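Local coordinates for protein V-type ATP synthase alpha chain (Nanoarchaeum equitans Kin4-M, PDB 5BN3) that belongs to the ATP synthase alpha/beta family as subunit A of a V-type complex and binds ADP and magnesium, at residues A[2-7]-A[24-29]; A[33-38]-A[43-48]. All coordinates share one frame; numbering follows the deposited sequence.

Interaction 1: residues A[2-7]-A[24-29]; sequences NRIISI and VRVGEE
Ile4 reaches Val26 because CG1 of the isoleucine stands opposite its own carbonyl carbon (chi1 -62°) and the chain then runs straight on to CD1, which brings the delta methyl up to Val26. Val26 answers with CG1, which lies anti to its backbone N (chi1 -179°). The two methyls meet at 3.7 Å, Ile4 CD1 against Val26 CG1, with the side chains crossing at about a right angle. This is end-on contact between aliphatic branches: behind the leading methyl, Ile4 CG1 is already 4.4 Å from Val26 CG1, and the other branch, Ile4 CG2, is 6.1 Å from that same Val26 CG1. Ile4 CG2 instead packs back along its own strand, 4.0 Å from Ile7 CD1.

The joint is narrow, burying only 75 Å² in all. No hydrogen bond links the segments, and the nearest alpha carbons, Ile4 CA and Gly27 CA, are 7.8 Å apart, so these are not paired strands but chains whose side chains bridge the interior of the small N-terminal beta-barrel. Gly27, at a positive phi of 77°, takes the chain out of the strand just after Val26; its N lies 4.5 Å from Ile4 CD1, at the margin of the contact.

Ile4 also packs on Val12 of strand 11-15 and Val60 of strand 60-61, and its backbone bonds to Glu58, so the apolar contact lies among strands that curl round it. One residue further on, Ile5 and Ser6 form a classic beta bulge opposite Ile13. From the bulge onward, Ser6 and Ile7 pair antiparallel with a strand of the neighbouring NEQ263 chain, which carries the sheet on from strand 3-8 into the next subunit.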
loop_
_atom_site.group_PDB
_atom_site.type_symbol
_atom_site.label_atom_id
_atom_site.label_comp_id
_atom_site.label_asym_id
_atom_site.label_seq_id
_atom_site.Cartn_x
_atom_site.Cartn_y
_atom_site.Cartn_z
ATOM N N ASN A 2 -31.948 27.666 22.390
ATOM C CA ASN A 2 -30.942 26.857 21.716
ATOM C C ASN A 2 -30.996 27.095 20.208
ATOM O O ASN A 2 -32.078 27.139 19.622
ATOM C CB ASN A 2 -31.162 25.372 22.010
ATOM C CG ASN A 2 -31.238 25.071 23.496
ATOM O OD1 ASN A 2 -30.497 25.639 24.298
ATOM N ND2 ASN A 2 -32.139 24.168 23.869
ATOM N N ARG A 3 -29.834 27.256 19.584
ATOM C CA ARG A 3 -29.786 27.545 18.153
ATOM C C ARG A 3 -28.692 26.763 17.433
ATOM O O ARG A 3 -27.607 26.553 17.976
ATOM C CB ARG A 3 -29.611 29.041 17.921
ATOM N N ILE A 4 -28.990 26.338 16.208
ATOM C CA ILE A 4 -27.998 25.720 15.334
ATOM C C ILE A 4 -26.943 26.756 14.949
ATOM O O ILE A 4 -27.278 27.890 14.621
ATOM C CB ILE A 4 -28.658 25.186 14.040
ATOM C CG1 ILE A 4 -29.694 24.109 14.369
ATOM C CG2 ILE A 4 -27.616 24.634 13.078
ATOM C CD1 ILE A 4 -30.398 23.546 13.149
ATOM N N ILE A 5 -25.669 26.377 14.999
ATOM C CA ILE A 5 -24.609 27.270 14.535
ATOM C C ILE A 5 -23.829 26.650 13.377
ATOM O O ILE A 5 -23.016 27.320 12.736
ATOM C CB ILE A 5 -23.640 27.673 15.666
ATOM C CG1 ILE A 5 -22.759 26.493 16.072
ATOM C CG2 ILE A 5 -24.404 28.224 16.864
ATOM C CD1 ILE A 5 -21.618 26.882 16.983
ATOM N N SER A 6 -24.084 25.370 13.112
ATOM C CA SER A 6 -23.425 24.672 12.011
ATOM C C SER A 6 -24.176 23.420 11.578
ATOM O O SER A 6 -24.763 22.718 12.404
ATOM C CB SER A 6 -22.002 24.284 12.408
ATOM O OG SER A 6 -21.283 23.784 11.295
ATOM N N ILE A 7 -24.152 23.148 10.276
ATOM C CA ILE A 7 -24.698 21.910 9.733
ATOM C C ILE A 7 -23.673 21.271 8.797
ATOM O O ILE A 7 -23.271 21.867 7.798
ATOM C CB ILE A 7 -26.009 22.153 8.967
ATOM C CG1 ILE A 7 -27.014 22.886 9.857
ATOM C CG2 ILE A 7 -26.606 20.836 8.494
ATOM C CD1 ILE A 7 -27.772 23.976 9.145
ATOM N N VAL A 24 -32.834 15.321 21.116
ATOM C CA VAL A 24 -33.279 16.677 20.831
ATOM C C VAL A 24 -34.100 16.708 19.552
ATOM O O VAL A 24 -34.082 15.762 18.764
ATOM C CB VAL A 24 -32.098 17.660 20.707
ATOM C CG1 VAL A 24 -31.392 17.810 22.039
ATOM C CG2 VAL A 24 -31.120 17.192 19.637
ATOM N N ARG A 25 -34.831 17.799 19.358
ATOM C CA ARG A 25 -35.578 18.002 18.128
ATOM C C ARG A 25 -34.988 19.189 17.380
ATOM O O ARG A 25 -34.955 20.308 17.895
ATOM C CB ARG A 25 -37.064 18.194 18.435
ATOM C CG ARG A 25 -37.729 16.910 18.902
ATOM C CD ARG A 25 -38.943 17.151 19.780
ATOM N NE ARG A 25 -39.564 15.888 20.171
ATOM C CZ ARG A 25 -40.383 15.737 21.207
ATOM N NH1 ARG A 25 -40.685 16.776 21.973
ATOM N NH2 ARG A 25 -40.894 14.545 21.481
ATOM N N VAL A 26 -34.513 18.929 16.165
ATOM C CA VAL A 26 -33.687 19.886 15.436
ATOM C C VAL A 26 -34.461 20.656 14.367
ATOM O O VAL A 26 -35.122 20.062 13.510
ATOM C CB VAL A 26 -32.481 19.179 14.781
ATOM C CG1 VAL A 26 -31.615 20.174 14.036
ATOM C CG2 VAL A 26 -31.658 18.457 15.833
ATOM N N GLY A 27 -34.372 21.982 14.422
ATOM C CA GLY A 27 -35.029 22.831 13.444
ATOM C C GLY A 27 -36.524 22.966 13.668
ATOM O O GLY A 27 -37.084 22.335 14.564
ATOM N N GLU A 28 -37.170 23.787 12.845
ATOM C CA GLU A 28 -38.608 24.006 12.944
ATOM C C GLU A 28 -39.393 22.743 12.611
ATOM O O GLU A 28 -40.505 22.548 13.100
ATOM C CB GLU A 28 -39.033 25.145 12.036
ATOM N N GLU A 29 -38.813 21.889 11.771
ATOM C CA GLU A 29 -39.461 20.636 11.398
ATOM C C GLU A 29 -39.244 19.552 12.449
ATOM O O GLU A 29 -39.776 18.446 12.329
ATOM C CB GLU A 29 -38.989 20.161 10.021
ATOM C CG GLU A 29 -39.482 21.026 8.870
ATOM C CD GLU A 29 -39.532 20.273 7.555
ATOM O OE1 GLU A 29 -39.213 19.064 7.549
ATOM O OE2 GLU A 29 -39.891 20.887 6.529
#

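Interaction 2: residues A[33-38]-A[43-48]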
loop_
_atom_site.group_PDB
_atom_site.type_symbol
_atom_site.label_atom_id
_atom_site.label_comp_id
_atom_site.label_asym_id
_atom_site.label_seq_id
_atom_site.Cartn_x
_atom_site.Cartn_y
_atom_site.Cartn_z
ATOM N N GLY A 33 -32.811 14.023 16.838
ATOM C CA GLY A 33 -31.365 14.021 16.952
ATOM C C GLY A 33 -30.946 13.547 18.329
ATOM O O GLY A 33 -31.779 13.414 19.226
ATOM N N GLU A 34 -29.653 13.290 18.495
ATOM C CA GLU A 34 -29.124 12.854 19.780
ATOM C C GLU A 34 -27.793 13.545 20.055
ATOM O O GLU A 34 -26.896 13.537 19.210
ATOM C CB GLU A 34 -28.950 11.331 19.789
ATOM C CG GLU A 34 -28.528 10.741 21.128
ATOM C CD GLU A 34 -28.331 9.235 21.061
ATOM O OE1 GLU A 34 -28.286 8.683 19.939
ATOM O OE2 GLU A 34 -28.221 8.599 22.130
ATOM N N VAL A 35 -27.669 14.154 21.231
ATOM C CA VAL A 35 -26.417 14.796 21.623
ATOM C C VAL A 35 -25.348 13.737 21.893
ATOM O O VAL A 35 -25.542 12.849 22.718
ATOM C CB VAL A 35 -26.598 15.676 22.875
ATOM C CG1 VAL A 35 -25.283 16.322 23.261
ATOM C CG2 VAL A 35 -27.645 16.747 22.618
ATOM N N ILE A 36 -24.221 13.832 21.194
ATOM C CA ILE A 36 -23.158 12.837 21.315
ATOM C C ILE A 36 -21.891 13.433 21.920
ATOM O O ILE A 36 -20.958 12.710 22.279
ATOM C CB ILE A 36 -22.816 12.212 19.948
ATOM C CG1 ILE A 36 -22.346 13.292 18.971
ATOM C CG2 ILE A 36 -24.012 11.463 19.387
ATOM C CD1 ILE A 36 -21.979 12.766 17.600
ATOM N N GLY A 37 -21.862 14.757 22.020
ATOM C CA GLY A 37 -20.715 15.458 22.563
ATOM C C GLY A 37 -21.079 16.849 23.046
ATOM O O GLY A 37 -21.997 17.477 22.515
ATOM N N ILE A 38 -20.367 17.329 24.060
ATOM C CA ILE A 38 -20.578 18.680 24.572
ATOM C C ILE A 38 -19.244 19.381 24.805
ATOM O O ILE A 38 -18.345 18.829 25.438
ATOM C CB ILE A 38 -21.415 18.677 25.873
ATOM C CG1 ILE A 38 -22.878 18.339 25.562
ATOM C CG2 ILE A 38 -21.337 20.027 26.574
ATOM C CD1 ILE A 38 -23.759 18.240 26.787
ATOM N N ALA A 43 -23.142 21.951 21.585
ATOM C CA ALA A 43 -23.514 20.540 21.590
ATOM C C ALA A 43 -23.332 19.933 20.208
ATOM O O ALA A 43 -23.706 20.536 19.199
ATOM C CB ALA A 43 -24.942 20.364 22.048
ATOM N N TYR A 44 -22.763 18.733 20.167
ATOM C CA TYR A 44 -22.596 18.012 18.913
ATOM C C TYR A 44 -23.700 16.973 18.788
ATOM O O TYR A 44 -23.830 16.077 19.626
ATOM C CB TYR A 44 -21.201 17.388 18.833
ATOM C CG TYR A 44 -20.104 18.430 18.776
ATOM C CD1 TYR A 44 -19.638 19.040 19.932
ATOM C CD2 TYR A 44 -19.550 18.818 17.565
ATOM C CE1 TYR A 44 -18.644 20.001 19.885
ATOM C CE2 TYR A 44 -18.554 19.778 17.507
ATOM C CZ TYR A 44 -18.106 20.366 18.671
ATOM O OH TYR A 44 -17.116 21.321 18.616
ATOM N N ILE A 45 -24.503 17.113 17.741
ATOM C CA ILE A 45 -25.725 16.339 17.594
ATOM C C ILE A 45 -25.716 15.530 16.304
ATOM O O ILE A 45 -25.515 16.086 15.221
ATOM C CB ILE A 45 -26.947 17.282 17.572
ATOM C CG1 ILE A 45 -27.032 18.067 18.885
ATOM C CG2 ILE A 45 -28.225 16.505 17.328
ATOM C CD1 ILE A 45 -27.761 19.387 18.761
ATOM N N GLN A 46 -25.929 14.221 16.410
ATOM C CA GLN A 46 -26.144 13.423 15.209
ATOM C C GLN A 46 -27.640 13.329 14.913
ATOM O O GLN A 46 -28.443 12.957 15.776
ATOM C CB GLN A 46 -25.461 12.047 15.284
ATOM C CG GLN A 46 -26.036 11.051 16.281
ATOM C CD GLN A 46 -25.227 9.766 16.324
ATOM O OE1 GLN A 46 -24.001 9.790 16.207
ATOM N NE2 GLN A 46 -25.909 8.638 16.488
ATOM N N VAL A 47 -28.003 13.711 13.694
ATOM C CA VAL A 47 -29.399 13.810 13.293
ATOM C C VAL A 47 -29.825 12.555 12.543
ATOM O O VAL A 47 -29.132 12.106 11.627
ATOM C CB VAL A 47 -29.621 15.055 12.414
ATOM C CG1 VAL A 47 -31.087 15.202 12.049
ATOM C CG2 VAL A 47 -29.139 16.292 13.143
ATOM N N TYR A 48 -30.964 11.990 12.937
ATOM C CA TYR A 48 -31.454 10.746 12.350
ATOM C C TYR A 48 -32.394 10.996 11.175
ATOM O O TYR A 48 -33.243 10.164 10.851
ATOM C CB TYR A 48 -32.131 9.889 13.419
ATOM C CG TYR A 48 -31.187 9.487 14.524
ATOM C CD1 TYR A 48 -30.306 8.430 14.355
ATOM C CD2 TYR A 48 -31.162 10.177 15.727
ATOM C CE1 TYR A 48 -29.432 8.065 15.357
ATOM C CE2 TYR A 48 -30.293 9.818 16.735
ATOM C CZ TYR A 48 -29.430 8.763 16.543
ATOM O OH TYR A 48 -28.562 8.401 17.543
#
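Tyr44 O faces two successive amides of the opposite strand, Ile36 N and Gly37 N, and this doubling is a classic beta bulge in the antiparallel ladder. The bond from Ile36 N to Tyr44 O is short and straight (2.8 Å, 173° at the hydrogen), whereas that from Gly37 N to Tyr44 O is weak at 3.4 Å. Tyr44 N then donates to Gly37 O at 2.8 Å, and that oxygen lies at the edge of the Tyr44 ring. On the other side of the bulge, Glu34 and Gln46 form a hydrogen-bonded pair through reciprocal backbone N and O atoms.

The apolar side chains of Val35 and Ile45 meet on one face, Val35 CG2 lying 4.0 Å from Ile45 CG1, with Ala43 beside them. Glu34 and Gln46 point to the other face. Gln46 CG sits between its backbone N and carbonyl carbon (chi1 69°), and the extended chain passes Ile36 at about a right angle, bringing Gln46 OE1 to 3.6 Å from Ile36 CG2. Gln46 NE2 donates to Tyr48 OH over 2.9 Å. That hydroxyl in turn bonds to Glu34 OE1, which approaches the ring edge with the carboxylate plane turned 40° from the ring; the modelled 2.4 Å between Tyr48 OH and Glu34 OE1 is doubtfully short.

Second-shell charges hold this polar cluster: Arg185 forms a salt bridge with Glu34 OE2, and Glu295 accepts from Gln46 NE2. Tyr44 OH bonds to Glu39, near the turn of the hairpin. The hairpin of strands 31-39 and 42-47 lies between strands 23-26 and 11-15 in the barrel sheet, its Val35 and Ile45 packing on Val24, while Ile332 of helix 322-335 meets Ile36 and Gln46.

How the interactions relate
From the N terminus, strand 3-8 leads into strand 11-15, and the chain then returns through strand 23-26, where interaction 1 closes a loop of 16 intervening residues. Interaction 2 opens only afterwards and closes a tight hairpin with four residues between its segments; the two are in series and neither nest nor cross. Strand 23-26 neighbours strand 31-39 in the sheet, and the two contacts meet there: Val24 N lies 2.9 Å from Gly33 O, a probable hydrogen bond, and Val24 packs on Val35 and Ile45. Together they tie the first strand of the N-terminal barrel to its central hairpin, which faces the nucleotide-binding domain.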